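Oxidoreductase, short-chain dehydrogenase/reductase family (Aeromonas hydrophila subsp. hydrophila, PDB 3L6E) is a putative short-chain dehydrogenase/reductase with a nucleotide-binding Rossmann fold, and may act as a 3-dehydrosphinganine reductase in sphingolipid metabolism. Local coordinates at residues Leu58-Val72 with Val110-Leu122. Residues are numbered along the deposited sequence; the frame is centred on the assembly and turned at random.
Sequences LAHHEDVDVAFAAAV and VSTILVAQQTVRL. Unlike the reference sequence in segment 58-72: Asp63 (reference Glu). Unlike the reference sequence in segment 110-122: Val110 (reference Ile).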
ATOM      1  N   LEU A  58      -9.883  23.826  -9.635  1.00 37.30           N
ATOM      2  CA  LEU A  58      -9.243  22.884 -10.541  1.00 38.06           C
ATOM      3  C   LEU A  58     -10.156  22.223 -11.573  1.00 39.37           C
ATOM      4  O   LEU A  58      -9.757  21.262 -12.232  1.00 39.28           O
ATOM      5  CB  LEU A  58      -8.467  21.834  -9.745  1.00 37.78           C
ATOM      6  CG  LEU A  58      -7.303  22.415  -8.950  1.00 34.90           C
ATOM      7  CD1 LEU A  58      -6.687  21.358  -8.076  1.00 37.79           C
ATOM      8  CD2 LEU A  58      -6.255  23.020  -9.873  1.00 37.74           C
ATOM      9  N   ALA A  59     -11.353  22.776 -11.751  1.00 40.40           N
ATOM     10  CA  ALA A  59     -12.320  22.218 -12.683  1.00 41.43           C
ATOM     11  C   ALA A  59     -12.437  22.988 -14.011  1.00 41.96           C
ATOM     12  O   ALA A  59     -13.343  22.729 -14.794  1.00 41.15           O
ATOM     13  CB  ALA A  59     -13.689  22.073 -12.005  1.00 41.49           C
ATOM     14  N   HIS A  60     -11.512  23.914 -14.267  1.00 43.17           N
ATOM     15  CA  HIS A  60     -11.482  24.649 -15.543  1.00 44.17           C
ATOM     16  C   HIS A  60     -10.079  24.747 -16.135  1.00 44.38           C
ATOM     17  O   HIS A  60      -9.139  25.170 -15.459  1.00 44.44           O
ATOM     18  CB  HIS A  60     -12.115  26.035 -15.397  1.00 45.14           C
ATOM     19  CG  HIS A  60     -13.610  26.021 -15.460  1.00 46.25           C
ATOM     20  ND1 HIS A  60     -14.397  25.676 -14.381  1.00 45.93           N
ATOM     21  CD2 HIS A  60     -14.462  26.288 -16.477  1.00 45.65           C
ATOM     22  CE1 HIS A  60     -15.670  25.739 -14.727  1.00 45.82           C
ATOM     23  NE2 HIS A  60     -15.737  26.109 -15.994  1.00 46.55           N
ATOM     24  N   HIS A  61      -9.964  24.361 -17.406  1.00 44.53           N
ATOM     25  CA  HIS A  61      -8.679  24.169 -18.095  1.00 44.70           C
ATOM     26  C   HIS A  61      -7.731  25.362 -18.001  1.00 44.50           C
ATOM     27  O   HIS A  61      -6.525  25.182 -17.831  1.00 44.67           O
ATOM     28  CB  HIS A  61      -8.912  23.775 -19.562  1.00 45.52           C
ATOM     29  CG  HIS A  61      -7.659  23.397 -20.300  1.00 46.56           C
ATOM     30  ND1 HIS A  61      -7.204  24.094 -21.399  1.00 46.31           N
ATOM     31  CD2 HIS A  61      -6.766  22.401 -20.091  1.00 46.21           C
ATOM     32  CE1 HIS A  61      -6.085  23.543 -21.836  1.00 46.70           C
ATOM     33  NE2 HIS A  61      -5.796  22.514 -21.058  1.00 46.58           N
ATOM     34  N   GLU A  62      -8.271  26.572 -18.113  1.00 44.16           N
ATOM     35  CA  GLU A  62      -7.468  27.781 -17.953  1.00 43.82           C
ATOM     36  C   GLU A  62      -6.982  27.940 -16.510  1.00 42.73           C
ATOM     37  O   GLU A  62      -5.801  28.190 -16.279  1.00 42.76           O
ATOM     38  CB  GLU A  62      -8.202  29.043 -18.452  1.00 44.53           C
ATOM     39  CG  GLU A  62      -9.667  29.189 -18.030  1.00 60.14           C
ATOM     40  CD  GLU A  62     -10.630  28.465 -18.960  1.00 45.19           C
ATOM     41  OE1 GLU A  62     -11.463  27.671 -18.458  1.00 60.25           O
ATOM     42  OE2 GLU A  62     -10.551  28.683 -20.190  1.00 60.26           O
ATOM     43  N   ASP A  63      -7.892  27.760 -15.555  1.00 41.64           N
ATOM     44  CA  ASP A  63      -7.596  27.874 -14.124  1.00 40.64           C
ATOM     45  C   ASP A  63      -6.478  26.914 -13.665  1.00 38.94           C
ATOM     46  O   ASP A  63      -5.679  27.241 -12.788  1.00 38.23           O
ATOM     47  CB  ASP A  63      -8.875  27.642 -13.301  1.00 41.27           C
ATOM     48  CG  ASP A  63     -10.011  28.605 -13.677  1.00 51.38           C
ATOM     49  OD1 ASP A  63     -10.263  28.825 -14.884  1.00 41.65           O
ATOM     50  OD2 ASP A  63     -10.673  29.136 -12.757  1.00 41.61           O
ATOM     51  N   VAL A  64      -6.428  25.735 -14.281  1.00 38.12           N
ATOM     52  CA  VAL A  64      -5.385  24.742 -13.997  1.00 37.14           C
ATOM     53  C   VAL A  64      -4.040  25.201 -14.558  1.00 36.57           C
ATOM     54  O   VAL A  64      -3.019  25.084 -13.886  1.00 36.14           O
ATOM     55  CB  VAL A  64      -5.768  23.343 -14.531  1.00 36.50           C
ATOM     56  CG1 VAL A  64      -4.612  22.355 -14.390  1.00 30.91           C
ATOM     57  CG2 VAL A  64      -6.990  22.827 -13.798  1.00 30.66           C
ATOM     58  N   ASP A  65      -4.067  25.719 -15.788  1.00 36.62           N
ATOM     59  CA  ASP A  65      -2.896  26.272 -16.466  1.00 36.55           C
ATOM     60  C   ASP A  65      -2.220  27.361 -15.634  1.00 35.37           C
ATOM     61  O   ASP A  65      -0.996  27.354 -15.474  1.00 35.10           O
ATOM     62  CB  ASP A  65      -3.289  26.849 -17.838  1.00 37.68           C
ATOM     63  CG  ASP A  65      -3.619  25.771 -18.873  1.00 42.80           C
ATOM     64  OD1 ASP A  65      -2.938  24.723 -18.922  1.00 38.71           O
ATOM     65  OD2 ASP A  65      -4.559  25.985 -19.672  1.00 38.97           O
ATOM     66  N   VAL A  66      -3.034  28.279 -15.108  1.00 34.28           N
ATOM     67  CA  VAL A  66      -2.564  29.428 -14.339  1.00 33.40           C
ATOM     68  C   VAL A  66      -1.951  28.995 -13.012  1.00 32.59           C
ATOM     69  O   VAL A  66      -0.859  29.438 -12.649  1.00 32.93           O
ATOM     70  CB  VAL A  66      -3.713  30.461 -14.116  1.00 33.72           C
ATOM     71  CG1 VAL A  66      -3.292  31.573 -13.166  1.00 33.80           C
ATOM     72  CG2 VAL A  66      -4.167  31.067 -15.456  1.00 33.86           C
ATOM     73  N   ALA A  67      -2.652  28.112 -12.305  1.00 31.32           N
ATOM     74  CA  ALA A  67      -2.225  27.639 -10.994  1.00 30.18           C
ATOM     75  C   ALA A  67      -0.902  26.875 -11.061  1.00 28.84           C
ATOM     76  O   ALA A  67      -0.072  27.003 -10.167  1.00 28.61           O
ATOM     77  CB  ALA A  67      -3.316  26.764 -10.353  1.00 30.24           C
ATOM     78  N   PHE A  68      -0.721  26.072 -12.109  1.00 27.43           N
ATOM     79  CA  PHE A  68       0.501  25.297 -12.256  1.00 26.73           C
ATOM     80  C   PHE A  68       1.688  26.167 -12.664  1.00 26.88           C
ATOM     81  O   PHE A  68       2.823  25.887 -12.255  1.00 27.50           O
ATOM     82  CB  PHE A  68       0.297  24.103 -13.207  1.00 26.68           C
ATOM     83  CG  PHE A  68      -0.171  22.841 -12.508  1.00 29.16           C
ATOM     84  CD1 PHE A  68       0.744  21.882 -12.085  1.00 27.13           C
ATOM     85  CD2 PHE A  68      -1.523  22.615 -12.267  1.00 26.98           C
ATOM     86  CE1 PHE A  68       0.325  20.707 -11.430  1.00 29.16           C
ATOM     87  CE2 PHE A  68      -1.960  21.452 -11.620  1.00 29.47           C
ATOM     88  CZ  PHE A  68      -1.035  20.491 -11.196  1.00 27.17           C
ATOM     89  N   ALA A  69       1.410  27.230 -13.431  1.00 25.93           N
ATOM     90  CA  ALA A  69       2.410  28.202 -13.855  1.00 26.37           C
ATOM     91  C   ALA A  69       3.022  28.959 -12.677  1.00 26.56           C
ATOM     92  O   ALA A  69       4.223  29.224 -12.669  1.00 26.37           O
ATOM     93  CB  ALA A  69       1.823  29.195 -14.881  1.00 26.23           C
ATOM     94  N   ALA A  70       2.191  29.303 -11.691  1.00 26.44           N
ATOM     95  CA  ALA A  70       2.668  29.942 -10.470  1.00 26.13           C
ATOM     96  C   ALA A  70       3.476  28.951  -9.618  1.00 25.64           C
ATOM     97  O   ALA A  70       4.527  29.308  -9.062  1.00 25.38           O
ATOM     98  CB  ALA A  70       1.495  30.529  -9.672  1.00 26.53           C
ATOM     99  N   ALA A  71       2.996  27.709  -9.533  1.00 24.79           N
ATOM    100  CA  ALA A  71       3.705  26.669  -8.775  1.00 24.55           C
ATOM    101  C   ALA A  71       5.128  26.427  -9.304  1.00 25.30           C
ATOM    102  O   ALA A  71       6.105  26.481  -8.541  1.00 25.94           O
ATOM    103  CB  ALA A  71       2.928  25.386  -8.772  1.00 23.32           C
ATOM    104  N   VAL A  72       5.235  26.136 -10.597  1.00 25.00           N
ATOM    105  CA  VAL A  72       6.530  26.013 -11.248  1.00 25.73           C
ATOM    106  C   VAL A  72       7.342  27.309 -11.091  1.00 26.83           C
ATOM    107  O   VAL A  72       8.545  27.262 -10.831  1.00 27.45           O
ATOM    108  CB  VAL A  72       6.378  25.627 -12.732  1.00 25.37           C
ATOM    109  CG1 VAL A  72       7.695  25.839 -13.494  1.00 19.30           C
ATOM    110  CG2 VAL A  72       5.907  24.173 -12.850  1.00 19.17           C
ATOM    111  N   VAL A 110     -13.274  15.801 -13.358  1.00 26.77           N
ATOM    112  CA  VAL A 110     -12.730  16.860 -14.195  1.00 26.07           C
ATOM    113  C   VAL A 110     -11.419  17.394 -13.620  1.00 25.60           C
ATOM    114  O   VAL A 110     -10.429  17.554 -14.347  1.00 25.43           O
ATOM    115  CB  VAL A 110     -13.757  18.004 -14.389  1.00 26.13           C
ATOM    116  CG1 VAL A 110     -13.153  19.170 -15.144  1.00 33.54           C
ATOM    117  CG2 VAL A 110     -14.993  17.495 -15.119  1.00 33.79           C
ATOM    118  N   SER A 111     -11.400  17.659 -12.315  1.00 24.93           N
ATOM    119  CA  SER A 111     -10.179  18.141 -11.685  1.00 23.02           C
ATOM    120  C   SER A 111      -9.143  17.041 -11.808  1.00 21.98           C
ATOM    121  O   SER A 111      -7.991  17.314 -12.135  1.00 22.10           O
ATOM    122  CB  SER A 111     -10.402  18.564 -10.225  1.00 23.12           C
ATOM    123  OG  SER A 111     -10.472  17.448  -9.343  1.00 24.27           O
ATOM    124  N   THR A 112      -9.561  15.792 -11.610  1.00 21.00           N
ATOM    125  CA  THR A 112      -8.610  14.686 -11.673  1.00 20.74           C
ATOM    126  C   THR A 112      -7.972  14.588 -13.056  1.00 20.65           C
ATOM    127  O   THR A 112      -6.760  14.429 -13.167  1.00 20.04           O
ATOM    128  CB  THR A 112      -9.209  13.337 -11.245  1.00 20.27           C
ATOM    129  OG1 THR A 112      -9.616  13.411  -9.879  1.00 22.09           O
ATOM    130  CG2 THR A 112      -8.175  12.229 -11.360  1.00 20.71           C
ATOM    131  N   ILE A 113      -8.792  14.704 -14.092  1.00 21.69           N
ATOM    132  CA  ILE A 113      -8.321  14.625 -15.487  1.00 22.38           C
ATOM    133  C   ILE A 113      -7.401  15.781 -15.885  1.00 22.41           C
ATOM    134  O   ILE A 113      -6.371  15.564 -16.524  1.00 22.23           O
ATOM    135  CB  ILE A 113      -9.496  14.483 -16.468  1.00 22.22           C
ATOM    136  CG1 ILE A 113     -10.123  13.093 -16.291  1.00 33.80           C
ATOM    137  CG2 ILE A 113      -9.031  14.683 -17.915  1.00 33.91           C
ATOM    138  CD1 ILE A 113     -11.352  12.831 -17.117  1.00 22.44           C
ATOM    139  N   LEU A 114      -7.772  16.996 -15.493  1.00 23.10           N
ATOM    140  CA  LEU A 114      -7.011  18.198 -15.832  1.00 24.17           C
ATOM    141  C   LEU A 114      -5.668  18.272 -15.099  1.00 25.50           C
ATOM    142  O   LEU A 114      -4.659  18.661 -15.683  1.00 26.52           O
ATOM    143  CB  LEU A 114      -7.833  19.451 -15.550  1.00 24.35           C
ATOM    144  CG  LEU A 114      -9.090  19.716 -16.379  1.00 32.14           C
ATOM    145  CD1 LEU A 114      -9.960  20.717 -15.647  1.00 24.84           C
ATOM    146  CD2 LEU A 114      -8.768  20.203 -17.799  1.00 24.57           C
ATOM    147  N   VAL A 115      -5.650  17.884 -13.828  1.00 25.31           N
ATOM    148  CA  VAL A 115      -4.388  17.836 -13.095  1.00 25.31           C
ATOM    149  C   VAL A 115      -3.456  16.792 -13.727  1.00 24.76           C
ATOM    150  O   VAL A 115      -2.251  17.021 -13.871  1.00 25.14           O
ATOM    151  CB  VAL A 115      -4.628  17.588 -11.590  1.00 25.24           C
ATOM    152  CG1 VAL A 115      -3.327  17.248 -10.845  1.00 28.47           C
ATOM    153  CG2 VAL A 115      -5.306  18.802 -10.971  1.00 29.15           C
ATOM    154  N   ALA A 116      -4.025  15.653 -14.106  1.00 23.69           N
ATOM    155  CA  ALA A 116      -3.248  14.565 -14.667  1.00 23.04           C
ATOM    156  C   ALA A 116      -2.624  14.991 -16.005  1.00 23.61           C
ATOM    157  O   ALA A 116      -1.432  14.796 -16.216  1.00 23.11           O
ATOM    158  CB  ALA A 116      -4.103  13.340 -14.834  1.00 22.69           C
ATOM    159  N   GLN A 117      -3.423  15.617 -16.873  1.00 24.34           N
ATOM    160  CA  GLN A 117      -2.942  16.044 -18.195  1.00 26.07           C
ATOM    161  C   GLN A 117      -1.915  17.145 -18.090  1.00 26.88           C
ATOM    162  O   GLN A 117      -0.948  17.169 -18.843  1.00 27.68           O
ATOM    163  CB  GLN A 117      -4.088  16.532 -19.081  1.00 26.31           C
ATOM    164  CG  GLN A 117      -5.008  15.440 -19.514  1.00 29.17           C
ATOM    165  CD  GLN A 117      -6.240  15.953 -20.208  1.00 27.03           C
ATOM    166  OE1 GLN A 117      -7.052  15.159 -20.682  1.00 29.86           O
ATOM    167  NE2 GLN A 117      -6.389  17.282 -20.291  1.00 29.26           N
ATOM    168  N   GLN A 118      -2.148  18.070 -17.170  1.00 27.32           N
ATOM    169  CA  GLN A 118      -1.190  19.117 -16.873  1.00 28.65           C
ATOM    170  C   GLN A 118       0.137  18.514 -16.347  1.00 28.74           C
ATOM    171  O   GLN A 118       1.211  19.006 -16.672  1.00 28.78           O
ATOM    172  CB  GLN A 118      -1.816  20.124 -15.896  1.00 29.34           C
ATOM    173  CG  GLN A 118      -0.991  21.366 -15.592  1.00 30.83           C
ATOM    174  CD  GLN A 118      -1.012  22.426 -16.686  1.00 30.46           C
ATOM    175  OE1 GLN A 118      -0.040  23.165 -16.847  1.00 31.55           O
ATOM    176  NE2 GLN A 118      -2.116  22.513 -17.435  1.00 31.24           N
ATOM    177  N   THR A 119       0.054  17.433 -15.569  1.00 28.85           N
ATOM    178  CA  THR A 119       1.247  16.723 -15.046  1.00 28.09           C
ATOM    179  C   THR A 119       2.010  15.957 -16.131  1.00 27.25           C
ATOM    180  O   THR A 119       3.239  15.919 -16.124  1.00 27.21           O
ATOM    181  CB  THR A 119       0.869  15.742 -13.896  1.00 28.21           C
ATOM    182  OG1 THR A 119       0.174  16.458 -12.866  1.00 20.60           O
ATOM    183  CG2 THR A 119       2.118  15.062 -13.300  1.00 20.07           C
ATOM    184  N   VAL A 120       1.282  15.326 -17.042  1.00 27.01           N
ATOM    185  CA  VAL A 120       1.889  14.640 -18.181  1.00 27.28           C
ATOM    186  C   VAL A 120       2.665  15.680 -19.009  1.00 27.85           C
ATOM    187  O   VAL A 120       3.847  15.509 -19.322  1.00 27.42           O
ATOM    188  CB  VAL A 120       0.813  13.933 -19.054  1.00 27.31           C
ATOM    189  CG1 VAL A 120       1.420  13.342 -20.323  1.00 21.49           C
ATOM    190  CG2 VAL A 120       0.063  12.850 -18.256  1.00 21.23           C
ATOM    191  N   ARG A 121       1.993  16.780 -19.312  1.00 28.47           N
ATOM    192  CA  ARG A 121       2.597  17.877 -20.047  1.00 29.69           C
ATOM    193  C   ARG A 121       3.884  18.376 -19.369  1.00 29.11           C
ATOM    194  O   ARG A 121       4.940  18.466 -20.015  1.00 28.81           O
ATOM    195  CB  ARG A 121       1.570  19.001 -20.210  1.00 30.94           C
ATOM    196  CG  ARG A 121       2.145  20.309 -20.732  1.00 54.43           C
ATOM    197  CD  ARG A 121       1.095  21.415 -20.659  1.00 33.12           C
ATOM    198  NE  ARG A 121       1.251  22.250 -19.460  1.00 54.60           N
ATOM    199  CZ  ARG A 121       2.193  23.183 -19.307  1.00 34.58           C
ATOM    200  NH1 ARG A 121       3.096  23.412 -20.265  1.00 54.67           N
ATOM    201  NH2 ARG A 121       2.237  23.894 -18.183  1.00 54.85           N
ATOM    202  N   LEU A 122       3.792  18.668 -18.067  1.00 28.23           N
ATOM    203  CA  LEU A 122       4.910  19.258 -17.317  1.00 27.08           C
ATOM    204  C   LEU A 122       6.094  18.323 -17.082  1.00 26.27           C
ATOM    205  O   LEU A 122       7.249  18.705 -17.298  1.00 26.41           O
ATOM    206  CB  LEU A 122       4.433  19.798 -15.968  1.00 26.59           C
ATOM    207  CG  LEU A 122       4.038  21.270 -15.933  1.00 41.08           C
ATOM    208  CD1 LEU A 122       3.441  21.586 -14.560  1.00 25.84           C
ATOM    209  CD2 LEU A 122       5.238  22.182 -16.252  1.00 25.40           C
TER
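Gln118 lays its CG over one face of the Phe68 ring. This CG sits 3.8 Å from the ring centroid, a CH-pi contact 23° off the ring normal. CG is anti to the backbone N (chi1 -174°), and the chain then bends at chi2, which carries the amide past the ring to Asp65. There Gln118 NE2 donates to Asp65 OD1 at 2.8 Å, on the anti side of the carboxylate and out of its plane. Arg121 NE and NH2 both donate to Gln118 OE1 from the same face of the carbonyl plane, so both ends of the amide are engaged and its rotation is fixed. The Phe68 ring also meets Val115 CG1 at its edge, 4.0 Å from CZ. Leu122 CD1 approaches Phe68 CD1 obliquely at 3.7 Å. Leu114 fills the other end of the contact. Its CD1 is 3.5 Å from Leu58 O, its CD2 reaches the edge of the His61 ring, and its CB meets Val64 CG2. Beside it, Ser111 CA makes a CA-H...O contact with Leu58 O. The axes of segments 61-72 and 110-122 cross at -47°, with a closest approach of 10.0 Å. Phe68 packs on Met33 of strand 29-34, and Val115 on Val81 and His83 of strand 80-84. Helices 61-75 and 98-123 pack as neighbours against the parallel sheet of the SDR Rossmann fold.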